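PDB 6KHU: diguanylate cyclase/phosphodiesterase-domain containing protein from Thermotoga maritima MSB8, which is a putative diguanylate cyclase of the GGDEF family, whose active members join two GTP molecules into cyclic di-GMP. Local coordinates for residues Q21-E26 and K110-D115; Y30-V35 and L124-A129; G67-S70 and F74-F77. All blocks are in the same frame, centred on the assembly; numbering follows the deposited sequence.

Contact 1: Q21-E26 and K110-D115; sequences QRAFEE and KSYPED
The Phe24 ring takes the hydroxyl of Tyr112 at its edge: Tyr112 OH lies in the plane of the phenyl group, 3.3 Å from Phe24 CD1. The ring of Tyr112 has Pro113 CB over the centre of one face, 3.8 Å above the plane; the peptide bond before Pro113 is cis, which is consistent with this fold-back of the proline onto the ring. Ala23 approaches the same ring obliquely, its CB 3.8 Å from Tyr112 CE2. With CG anti to the backbone N (chi1 172°), Tyr112 reaches out from its strand and lays the phenol end against the helix, beside the backbone of Phe24. Fold-wise, this joins the C-terminal part of helix 9-26 to the last residue of strand 105-112, an outermost strand of the mixed sheet of the GGDEF-like domain. More aromatic groups gather here, since Tyr112 also meets His20 edge-to-face and touches the ring of Tyr30. Just past the strand the chain turns back sharply. Ser111 N gives a fairly straight bond of 2.8 Å to Asp115 OD2, on the anti side of the carboxylate and 26° out of its plane, while Asp115 N returns a bond to Ser111 O. The other carboxylate oxygen, Asp115 OD1, is in a salt bridge with Lys83.

Contact 2: Y30-V35 and L124-A129; sequences YTIFFV and LDLEKA
The C-terminal helix 119-130 packs on the central sheet of the GGDEF-like domain here, running along strand 30-37, an interior strand, at a shallow angle. Over the two short segments the axes come within 8.7 Å and their directions differ by 30°. Leu126 is the residue that fills the interface. Its CB stands squarely over one face of the Phe34 ring, 3.7 Å from the ring centroid and only 9° off the normal, a well-centred CH-pi contact. Beyond CB the leucine leans toward the preceding inward-pointing strand residue, and Leu126 CD1 meets Ile32 CG2 at 3.5 Å. The torsion of Ile32 (chi1 -57°) sets CG2 anti to the backbone N, which puts this short branch, rather than the longer CG1 arm, against the leucine methyl. Leu126 CD1 also brushes the Phe34 ring, so one leucine bridges two alternate strand side chains on the same face of the sheet. Leu16 of helix 9-26 touches Ile32 too, which places both helices on this face, whereas Phe33 points away from helix 119-130. Glu127 sits at the margin: its backbone N approaches the Phe34 ring obliquely, and beyond CG the chain is extended. Glu127 OE2 lies near Tyr69 OH, at a spacing too short to be trusted in detail. Glu127 OE1 offers its anti lone pair to Lys128 NZ in a salt bridge of 3.0 Å.

Contact 3: G67-S70 and F74-F77; sequences GRYS and FALF
Phe74 turns its CG anti to its own carbonyl carbon (chi1 -75°), which sets it beside the backbone N and brings the ring edge to the carbonyl of Gly67, with Phe74 CD1 3.4 Å from Gly67 O. Tyr69, by contrast, has CG anti to the backbone N (chi1 -170°): the root of this side chain makes its closest side-chain approach, with Tyr69 CB 4.3 Å from Ala75 CB. Ala75 CB also lies obliquely to the near part of the ring, whose hydroxyl end leads away toward Glu127, while Lys9 makes a cation-pi contact with it. Two backbone bonds tie the strands at the antiparallel hydrogen-bonded pair Gly67 and Ala75. Gly67 N gives to Ala75 O at 2.8 Å, and Ala75 N gives back to Gly67 O at 2.9 Å, both nearly straight at hydrogen. Gly67 O is engaged further by Phe74 CA, 3.3 Å away in a CA-H...O contact. The next pair, Arg68 with Phe74, is non-hydrogen-bonded, and its side chains leave the sheet on one face, where Leu48, Ile51 and Leu55 of helix 41-57 receive the phenylalanine. In the connecting turn Ser70 OG accepts a bond from Asp72 N. This is the beta hairpin that carries the GGDEF signature in diguanylate cyclases; Ser70 to Phe74 appear to occupy its five places, and of the consensus only Asp72 and the final phenylalanine remain.

Overall arrangement
All three contacts reach one mixed sheet. Contacts 1 and 2 meet where strands 30-37 and 105-112 run side by side: Tyr112 N lies 2.8 Å from Tyr30 O, and Ser111 OG 2.9 Å from Thr31 OG1. Their centres are 14 Å apart. Contact 3 lies closer to contact 2, 9 Å between centres; because strands 30-37 and 73-79 are neighbours, Phe33 N lies 2.7 Å from Leu76 O, and Phe34 CE1 packs on Ala75 CB at 3.6 Å. Contacts 1 and 3 do not touch. A zinc site is seen at Glu57 and His96. The side chain of Tyr112 is about 12 Å from a bound zinc ion, those of Ile32 and Tyr69 about 13 Å.

Contact 1: Q21-E26 and K110-D115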
loop_
_atom_site.group_PDB
_atom_site.type_symbol
_atom_site.label_atom_id
_atom_site.label_comp_id
_atom_site.label_asym_id
_atom_site.label_seq_id
_atom_site.Cartn_x
_atom_site.Cartn_y
_atom_site.Cartn_z
ATOM N N GLN A 21 -4.736 13.086 8.748
ATOM C CA GLN A 21 -5.193 14.076 9.718
ATOM C C GLN A 21 -5.629 13.415 11.016
ATOM O O GLN A 21 -5.282 13.881 12.107
ATOM C CB GLN A 21 -6.341 14.896 9.137
ATOM C CG GLN A 21 -6.944 15.836 10.149
ATOM C CD GLN A 21 -7.751 16.938 9.502
ATOM O OE1 GLN A 21 -7.394 17.442 8.435
ATOM N NE2 GLN A 21 -8.840 17.332 10.153
ATOM N N ARG A 22 -6.397 12.327 10.916
ATOM C CA ARG A 22 -6.852 11.611 12.106
ATOM C C ARG A 22 -5.680 11.048 12.903
ATOM O O ARG A 22 -5.713 11.036 14.139
ATOM C CB ARG A 22 -7.812 10.481 11.705
ATOM C CG ARG A 22 -9.233 10.918 11.348
ATOM C CD ARG A 22 -10.157 9.691 11.263
ATOM N NE ARG A 22 -9.638 8.758 10.271
ATOM C CZ ARG A 22 -10.050 8.698 9.009
ATOM N NH1 ARG A 22 -11.044 9.468 8.580
ATOM N NH2 ARG A 22 -9.490 7.835 8.182
ATOM N N ALA A 23 -4.654 10.543 12.210
ATOM C CA ALA A 23 -3.470 10.017 12.883
ATOM C C ALA A 23 -2.763 11.113 13.675
ATOM O O ALA A 23 -2.374 10.915 14.833
ATOM C CB ALA A 23 -2.522 9.402 11.849
ATOM N N PHE A 24 -2.587 12.280 13.055
ATOM C CA PHE A 24 -2.047 13.440 13.756
ATOM C C PHE A 24 -2.864 13.746 15.005
ATOM O O PHE A 24 -2.326 13.829 16.114
ATOM C CB PHE A 24 -2.029 14.642 12.807
ATOM C CG PHE A 24 -1.420 15.887 13.397
ATOM C CD1 PHE A 24 -0.046 16.020 13.507
ATOM C CD2 PHE A 24 -2.225 16.937 13.815
ATOM C CE1 PHE A 24 0.520 17.185 14.028
ATOM C CE2 PHE A 24 -1.665 18.096 14.340
ATOM C CZ PHE A 24 -0.289 18.212 14.441
ATOM N N GLU A 25 -4.184 13.859 14.841
ATOM C CA GLU A 25 -5.053 14.263 15.939
ATOM C C GLU A 25 -5.059 13.247 17.072
ATOM O O GLU A 25 -5.116 13.624 18.247
ATOM C CB GLU A 25 -6.468 14.475 15.417
ATOM C CG GLU A 25 -6.625 15.720 14.557
ATOM C CD GLU A 25 -7.889 15.686 13.733
ATOM O OE1 GLU A 25 -8.494 14.594 13.616
ATOM O OE2 GLU A 25 -8.268 16.739 13.183
ATOM N N GLU A 26 -5.017 11.959 16.750
ATOM C CA GLU A 26 -5.178 10.933 17.770
ATOM C C GLU A 26 -3.855 10.344 18.238
ATOM O O GLU A 26 -3.874 9.396 19.028
ATOM C CB GLU A 26 -6.090 9.797 17.270
ATOM C CG GLU A 26 -7.471 10.215 16.731
ATOM C CD GLU A 26 -8.236 11.167 17.658
ATOM O OE1 GLU A 26 -8.210 10.975 18.891
ATOM O OE2 GLU A 26 -8.858 12.117 17.150
ATOM N N LYS A 110 6.455 3.537 4.072
ATOM C CA LYS A 110 6.783 4.686 4.908
ATOM C C LYS A 110 5.819 4.687 6.086
ATOM O O LYS A 110 4.606 4.598 5.883
ATOM C CB LYS A 110 6.662 5.998 4.134
ATOM C CG LYS A 110 7.710 6.205 3.063
ATOM C CD LYS A 110 9.003 6.704 3.658
ATOM C CE LYS A 110 10.089 6.841 2.593
ATOM N NZ LYS A 110 11.306 7.485 3.167
ATOM N N SER A 111 6.346 4.760 7.307
ATOM C CA SER A 111 5.516 4.754 8.508
ATOM C C SER A 111 5.404 6.162 9.077
ATOM O O SER A 111 6.405 6.881 9.181
ATOM C CB SER A 111 6.083 3.810 9.572
ATOM O OG SER A 111 6.120 2.479 9.090
ATOM N N TYR A 112 4.194 6.552 9.433
ATOM C CA TYR A 112 3.974 7.808 10.121
ATOM C C TYR A 112 3.876 7.536 11.612
ATOM O O TYR A 112 3.202 6.588 12.014
ATOM C CB TYR A 112 2.677 8.472 9.639
ATOM C CG TYR A 112 2.269 9.698 10.446
ATOM C CD1 TYR A 112 2.769 10.947 10.125
ATOM C CD2 TYR A 112 1.381 9.600 11.528
ATOM C CE1 TYR A 112 2.420 12.079 10.846
ATOM C CE2 TYR A 112 1.010 10.746 12.263
ATOM C CZ TYR A 112 1.548 11.981 11.910
ATOM O OH TYR A 112 1.223 13.128 12.601
ATOM N N PRO A 113 4.502 8.331 12.487
ATOM C CA PRO A 113 5.295 9.539 12.220
ATOM C C PRO A 113 6.814 9.345 12.127
ATOM O O PRO A 113 7.522 10.336 11.895
ATOM C CB PRO A 113 4.976 10.416 13.435
ATOM C CG PRO A 113 4.848 9.394 14.564
ATOM C CD PRO A 113 4.235 8.160 13.933
ATOM N N GLU A 114 7.318 8.116 12.292
ATOM C CA GLU A 114 8.763 7.951 12.465
ATOM C C GLU A 114 9.517 8.156 11.157
ATOM O O GLU A 114 10.622 8.708 11.153
ATOM C CB GLU A 114 9.074 6.577 13.056
ATOM C CG GLU A 114 8.911 6.521 14.572
ATOM C CD GLU A 114 10.043 5.772 15.276
ATOM O OE1 GLU A 114 10.072 4.519 15.197
ATOM O OE2 GLU A 114 10.893 6.437 15.916
ATOM N N ASP A 115 8.948 7.712 10.036
ATOM C CA ASP A 115 9.605 7.928 8.755
ATOM C C ASP A 115 9.295 9.306 8.178
ATOM O O ASP A 115 10.096 9.830 7.403
ATOM C CB ASP A 115 9.186 6.852 7.740
ATOM C CG ASP A 115 9.701 5.463 8.093
ATOM O OD1 ASP A 115 10.743 5.351 8.783
ATOM O OD2 ASP A 115 9.059 4.479 7.665
#

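Contact 2: Y30-V35 and L124-A129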
loop_
_atom_site.group_PDB
_atom_site.type_symbol
_atom_site.label_atom_id
_atom_site.label_comp_id
_atom_site.label_asym_id
_atom_site.label_seq_id
_atom_site.Cartn_x
_atom_site.Cartn_y
_atom_site.Cartn_z
ATOM N N TYR A 30 0.418 5.046 11.396
ATOM C CA TYR A 30 -0.068 4.237 10.286
ATOM C C TYR A 30 1.067 4.086 9.282
ATOM O O TYR A 30 2.058 4.815 9.329
ATOM C CB TYR A 30 -1.312 4.851 9.617
ATOM C CG TYR A 30 -1.014 6.094 8.805
ATOM C CD1 TYR A 30 -0.885 7.335 9.429
ATOM C CD2 TYR A 30 -0.848 6.030 7.423
ATOM C CE1 TYR A 30 -0.601 8.478 8.703
ATOM C CE2 TYR A 30 -0.549 7.181 6.677
ATOM C CZ TYR A 30 -0.442 8.399 7.328
ATOM O OH TYR A 30 -0.156 9.537 6.619
ATOM N N THR A 31 0.914 3.139 8.357
ATOM C CA THR A 31 1.965 2.852 7.394
ATOM C C THR A 31 1.387 2.769 5.992
ATOM O O THR A 31 0.303 2.213 5.791
ATOM C CB THR A 31 2.695 1.556 7.779
ATOM O OG1 THR A 31 3.318 1.743 9.060
ATOM C CG2 THR A 31 3.773 1.213 6.761
ATOM N N ILE A 32 2.111 3.347 5.034
ATOM C CA ILE A 32 1.764 3.323 3.617
ATOM C C ILE A 32 2.701 2.351 2.912
ATOM O O ILE A 32 3.923 2.421 3.090
ATOM C CB ILE A 32 1.881 4.721 2.982
ATOM C CG1 ILE A 32 0.998 5.732 3.722
ATOM C CG2 ILE A 32 1.516 4.669 1.506
ATOM C CD1 ILE A 32 1.239 7.171 3.306
ATOM N N PHE A 33 2.140 1.458 2.104
ATOM C CA PHE A 33 2.921 0.537 1.291
ATOM C C PHE A 33 2.642 0.831 -0.175
ATOM O O PHE A 33 1.486 1.058 -0.557
ATOM C CB PHE A 33 2.580 -0.955 1.586
ATOM C CG PHE A 33 2.829 -1.392 3.011
ATOM C CD1 PHE A 33 1.922 -1.092 4.011
ATOM C CD2 PHE A 33 3.944 -2.147 3.333
ATOM C CE1 PHE A 33 2.130 -1.502 5.306
ATOM C CE2 PHE A 33 4.163 -2.554 4.640
ATOM C CZ PHE A 33 3.253 -2.223 5.630
ATOM N N PHE A 34 3.701 0.820 -0.996
ATOM C CA PHE A 34 3.591 0.854 -2.454
ATOM C C PHE A 34 4.120 -0.452 -3.040
ATOM O O PHE A 34 5.188 -0.929 -2.638
ATOM C CB PHE A 34 4.409 2.012 -3.055
ATOM C CG PHE A 34 3.665 3.310 -3.169
ATOM C CD1 PHE A 34 2.774 3.713 -2.184
ATOM C CD2 PHE A 34 3.885 4.149 -4.268
ATOM C CE1 PHE A 34 2.095 4.932 -2.288
ATOM C CE2 PHE A 34 3.223 5.365 -4.382
ATOM C CZ PHE A 34 2.322 5.763 -3.390
ATOM N N VAL A 35 3.392 -1.014 -4.010
ATOM C CA VAL A 35 3.849 -2.180 -4.766
ATOM C C VAL A 35 3.717 -1.866 -6.255
ATOM O O VAL A 35 2.613 -1.600 -6.741
ATOM C CB VAL A 35 3.059 -3.454 -4.410
ATOM C CG1 VAL A 35 3.522 -4.628 -5.276
ATOM C CG2 VAL A 35 3.223 -3.792 -2.932
ATOM N N LEU A 124 5.916 11.190 -2.669
ATOM C CA LEU A 124 6.999 11.338 -3.644
ATOM C C LEU A 124 8.099 10.316 -3.415
ATOM O O LEU A 124 8.585 9.691 -4.362
ATOM C CB LEU A 124 7.595 12.745 -3.577
ATOM C CG LEU A 124 7.104 13.845 -4.516
ATOM C CD1 LEU A 124 5.977 13.394 -5.423
ATOM C CD2 LEU A 124 6.716 15.094 -3.746
ATOM N N ASP A 125 8.504 10.134 -2.159
ATOM C CA ASP A 125 9.564 9.181 -1.851
ATOM C C ASP A 125 9.152 7.756 -2.205
ATOM O O ASP A 125 9.972 6.966 -2.684
ATOM C CB ASP A 125 9.924 9.263 -0.371
ATOM C CG ASP A 125 10.752 10.492 -0.030
ATOM O OD1 ASP A 125 11.203 11.184 -0.964
ATOM O OD2 ASP A 125 10.952 10.764 1.182
ATOM N N LEU A 126 7.892 7.396 -1.948
ATOM C CA LEU A 126 7.450 6.035 -2.245
ATOM C C LEU A 126 7.462 5.775 -3.743
ATOM O O LEU A 126 7.908 4.709 -4.186
ATOM C CB LEU A 126 6.057 5.791 -1.664
ATOM C CG LEU A 126 6.044 5.471 -0.172
ATOM C CD1 LEU A 126 4.698 5.833 0.452
ATOM C CD2 LEU A 126 6.412 4.000 0.089
ATOM N N GLU A 127 6.974 6.740 -4.533
ATOM C CA GLU A 127 7.065 6.678 -5.993
ATOM C C GLU A 127 8.489 6.377 -6.460
ATOM O O GLU A 127 8.718 5.451 -7.252
ATOM C CB GLU A 127 6.596 8.005 -6.603
ATOM C CG GLU A 127 5.100 8.190 -6.614
ATOM C CD GLU A 127 4.669 9.521 -7.216
ATOM O OE1 GLU A 127 5.545 10.320 -7.624
ATOM O OE2 GLU A 127 3.448 9.769 -7.273
ATOM N N LYS A 128 9.456 7.174 -5.999
ATOM C CA LYS A 128 10.848 6.962 -6.400
ATOM C C LYS A 128 11.333 5.582 -6.003
ATOM O O LYS A 128 12.068 4.936 -6.764
ATOM C CB LYS A 128 11.781 8.018 -5.788
ATOM C CG LYS A 128 11.380 9.487 -5.901
ATOM C CD LYS A 128 10.651 9.830 -7.194
ATOM C CE LYS A 128 9.491 10.790 -6.905
ATOM N NZ LYS A 128 8.478 10.861 -7.993
ATOM N N ALA A 129 10.938 5.110 -4.811
ATOM C CA ALA A 129 11.510 3.872 -4.285
ATOM C C ALA A 129 11.087 2.632 -5.084
ATOM O O ALA A 129 11.816 1.631 -5.098
ATOM C CB ALA A 129 11.126 3.709 -2.820
#

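Contact 3: G67-S70 and F74-F77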
loop_
_atom_site.group_PDB
_atom_site.type_symbol
_atom_site.label_atom_id
_atom_site.label_comp_id
_atom_site.label_asym_id
_atom_site.label_seq_id
_atom_site.Cartn_x
_atom_site.Cartn_y
_atom_site.Cartn_z
ATOM N N GLY A 67 -5.495 1.069 -3.034
ATOM C CA GLY A 67 -5.760 1.930 -4.164
ATOM C C GLY A 67 -4.974 1.522 -5.392
ATOM O O GLY A 67 -3.844 1.034 -5.306
ATOM N N ARG A 68 -5.598 1.732 -6.550
ATOM C CA ARG A 68 -4.921 1.630 -7.844
ATOM C C ARG A 68 -4.184 2.944 -8.063
ATOM O O ARG A 68 -4.762 3.929 -8.527
ATOM C CB ARG A 68 -5.919 1.343 -8.965
ATOM C CG ARG A 68 -5.298 1.143 -10.367
ATOM C CD ARG A 68 -6.353 1.347 -11.460
ATOM N NE ARG A 68 -5.909 0.959 -12.808
ATOM C CZ ARG A 68 -5.451 1.812 -13.728
ATOM N NH1 ARG A 68 -5.352 3.110 -13.454
ATOM N NH2 ARG A 68 -5.076 1.361 -14.924
ATOM N N TYR A 69 -2.898 2.971 -7.709
ATOM C CA TYR A 69 -2.155 4.225 -7.732
ATOM C C TYR A 69 -1.776 4.636 -9.153
ATOM O O TYR A 69 -1.777 5.825 -9.475
ATOM C CB TYR A 69 -0.909 4.110 -6.851
ATOM C CG TYR A 69 -0.241 5.435 -6.640
ATOM C CD1 TYR A 69 -0.791 6.379 -5.790
ATOM C CD2 TYR A 69 0.919 5.767 -7.330
ATOM C CE1 TYR A 69 -0.194 7.617 -5.618
ATOM C CE2 TYR A 69 1.528 6.989 -7.154
ATOM C CZ TYR A 69 0.962 7.909 -6.294
ATOM O OH TYR A 69 1.555 9.133 -6.122
ATOM N N SER A 70 -1.456 3.665 -10.005
ATOM C CA SER A 70 -1.149 3.887 -11.410
ATOM C C SER A 70 -1.515 2.615 -12.168
ATOM O O SER A 70 -2.006 1.645 -11.582
ATOM C CB SER A 70 0.323 4.245 -11.603
ATOM O OG SER A 70 1.104 3.066 -11.640
ATOM N N PHE A 74 0.107 -0.410 -7.001
ATOM C CA PHE A 74 -0.901 -0.335 -5.957
ATOM C C PHE A 74 -0.349 0.421 -4.758
ATOM O O PHE A 74 0.862 0.426 -4.505
ATOM C CB PHE A 74 -1.339 -1.720 -5.484
ATOM C CG PHE A 74 -2.231 -2.442 -6.441
ATOM C CD1 PHE A 74 -3.591 -2.178 -6.473
ATOM C CD2 PHE A 74 -1.714 -3.417 -7.288
ATOM C CE1 PHE A 74 -4.429 -2.872 -7.351
ATOM C CE2 PHE A 74 -2.542 -4.116 -8.169
ATOM C CZ PHE A 74 -3.900 -3.839 -8.199
ATOM N N ALA A 75 -1.255 1.032 -4.002
ATOM C CA ALA A 75 -0.919 1.582 -2.704
ATOM C C ALA A 75 -1.850 0.997 -1.651
ATOM O O ALA A 75 -2.952 0.524 -1.950
ATOM C CB ALA A 75 -0.985 3.115 -2.708
ATOM N N LEU A 76 -1.374 1.018 -0.409
ATOM C CA LEU A 76 -2.094 0.497 0.738
ATOM C C LEU A 76 -1.713 1.336 1.944
ATOM O O LEU A 76 -0.535 1.676 2.118
ATOM C CB LEU A 76 -1.746 -0.976 1.000
ATOM C CG LEU A 76 -2.049 -1.578 2.373
ATOM C CD1 LEU A 76 -3.545 -1.939 2.494
ATOM C CD2 LEU A 76 -1.177 -2.821 2.619
ATOM N N PHE A 77 -2.694 1.669 2.775
ATOM C CA PHE A 77 -2.349 2.147 4.104
ATOM C C PHE A 77 -3.100 1.347 5.155
ATOM O O PHE A 77 -4.242 0.939 4.938
ATOM C CB PHE A 77 -2.574 3.674 4.266
ATOM C CG PHE A 77 -4.014 4.138 4.182
ATOM C CD1 PHE A 77 -4.844 4.095 5.296
ATOM C CD2 PHE A 77 -4.503 4.699 3.005
ATOM C CE1 PHE A 77 -6.142 4.557 5.231
ATOM C CE2 PHE A 77 -5.812 5.171 2.928
ATOM C CZ PHE A 77 -6.633 5.100 4.043
#